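Substrate-binding protein (Synechococcus sp., PDB 6WPN) probably binds a sugar or oligosaccharide in the periplasm of a marine cyanobacterium, as a solute-binding protein serving transport. Local coordinates at residues L252-E257 and Q272-G277. Numbering follows the deposited sequence.
Sequences LYQSGE and QTNAPG
Van der Waals contact joins Gln254 to Ala275, and the methyl does the touching: Ala275 CB lies 3.5 Å from the backbone O of Gln254 and 4.2 Å from Gln254 CB. The backbones come nearest at this same pair, CA to CA 5.8 Å.

Amide packing comes second. Gln254 CG stands beside its own backbone N (chi1 -63°) and the chain runs extended from there (chi2 -175°), which brings the amide to Asn274. Gln254 OE1 sits 4.1 Å from Asn274 CB. As assigned, Gln254 NE2 and Asn274 ND2 are 4.0 Å apart, too far for a hydrogen bond; the amide planes stand 67° apart, so the groups touch without stacking.

Within 252-257, backbone bonds from Glu257 N to Leu252 O (2.8 Å) and from Gly256 N to Tyr253 O (3.0 Å), with positive phi at Gly256, form a Schellman motif ending helix 246-254. Ala275 is both the first non-helical residue after helix 265-274 and the N-cap of helix 276-280. The contact thus joins one helix end to a helix-helix junction at the protein surface, while Gln254 also packs on Phe267 and Ile271 of helix 265-274 and Tyr253 reaches Leu147 and Asn149 of strand 137-149.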
# COMPACT_ATOMS: atom_id res chain seq x y z
N LEU A 252 8.48 -17.20 0.96
CA LEU A 252 9.05 -17.75 2.19
C LEU A 252 7.95 -18.14 3.17
O LEU A 252 8.07 -19.16 3.86
CB LEU A 252 10.02 -16.75 2.83
CG LEU A 252 11.38 -16.52 2.16
CD1 LEU A 252 12.15 -15.45 2.90
CD2 LEU A 252 12.20 -17.81 2.09
N TYR A 253 6.88 -17.35 3.24
CA TYR A 253 5.80 -17.69 4.15
C TYR A 253 5.08 -18.96 3.71
O TYR A 253 4.78 -19.83 4.54
CB TYR A 253 4.81 -16.52 4.27
CG TYR A 253 3.82 -16.71 5.39
CD1 TYR A 253 4.15 -16.33 6.69
CD2 TYR A 253 2.57 -17.27 5.16
CE1 TYR A 253 3.25 -16.50 7.72
CE2 TYR A 253 1.67 -17.44 6.19
CZ TYR A 253 2.02 -17.05 7.47
OH TYR A 253 1.13 -17.22 8.50
N GLN A 254 4.81 -19.09 2.41
CA GLN A 254 4.14 -20.29 1.92
C GLN A 254 5.00 -21.54 2.07
O GLN A 254 4.47 -22.65 2.03
CB GLN A 254 3.74 -20.11 0.45
CG GLN A 254 2.73 -19.00 0.21
CD GLN A 254 2.27 -18.94 -1.24
OE1 GLN A 254 2.83 -19.60 -2.11
NE2 GLN A 254 1.24 -18.14 -1.50
N SER A 255 6.30 -21.38 2.24
CA SER A 255 7.19 -22.50 2.48
C SER A 255 7.35 -22.81 3.96
O SER A 255 8.03 -23.79 4.31
CB SER A 255 8.57 -22.23 1.87
OG SER A 255 8.47 -21.93 0.50
N GLY A 256 6.74 -22.02 4.84
CA GLY A 256 6.95 -22.21 6.26
C GLY A 256 8.27 -21.70 6.76
O GLY A 256 8.73 -22.13 7.83
N GLU A 257 8.92 -20.79 6.03
CA GLU A 257 10.22 -20.25 6.41
C GLU A 257 10.15 -18.83 6.96
O GLU A 257 11.18 -18.26 7.30
CB GLU A 257 11.18 -20.30 5.22
CG GLU A 257 11.76 -21.68 4.95
CD GLU A 257 12.74 -22.12 6.03
OE1 GLU A 257 13.48 -21.26 6.55
OE2 GLU A 257 12.76 -23.33 6.37
N GLN A 272 -4.34 -20.29 1.36
CA GLN A 272 -5.17 -21.45 1.66
C GLN A 272 -5.12 -22.47 0.54
O GLN A 272 -5.02 -23.68 0.80
CB GLN A 272 -6.62 -21.01 1.90
CG GLN A 272 -6.84 -20.30 3.22
CD GLN A 272 -8.28 -19.82 3.39
OE1 GLN A 272 -9.11 -20.00 2.51
NE2 GLN A 272 -8.56 -19.23 4.54
N THR A 273 -5.15 -22.01 -0.71
CA THR A 273 -5.13 -22.93 -1.84
C THR A 273 -3.72 -23.42 -2.15
O THR A 273 -3.53 -24.61 -2.43
CB THR A 273 -5.73 -22.25 -3.08
OG1 THR A 273 -4.97 -21.07 -3.39
CG2 THR A 273 -7.17 -21.84 -2.82
N ASN A 274 -2.73 -22.54 -2.07
CA ASN A 274 -1.38 -22.91 -2.47
C ASN A 274 -0.61 -23.65 -1.38
O ASN A 274 0.24 -24.49 -1.68
CB ASN A 274 -0.59 -21.67 -2.90
CG ASN A 274 -1.08 -21.10 -4.22
OD1 ASN A 274 -1.72 -21.78 -5.01
ND2 ASN A 274 -0.78 -19.82 -4.45
N ALA A 275 -0.90 -23.37 -0.11
CA ALA A 275 -0.17 -23.99 1.00
C ALA A 275 -1.12 -24.19 2.17
O ALA A 275 -1.08 -23.46 3.16
CB ALA A 275 1.02 -23.13 1.42
N PRO A 276 -1.98 -25.21 2.09
CA PRO A 276 -2.96 -25.42 3.17
C PRO A 276 -2.31 -25.69 4.52
O PRO A 276 -2.86 -25.28 5.55
CB PRO A 276 -3.78 -26.62 2.69
CG PRO A 276 -3.50 -26.73 1.21
CD PRO A 276 -2.10 -26.23 1.04
N GLY A 277 -1.15 -26.35 4.54
CA GLY A 277 -0.49 -26.62 5.80
C GLY A 277 -0.12 -25.36 6.55
O GLY A 277 -0.23 -25.30 7.78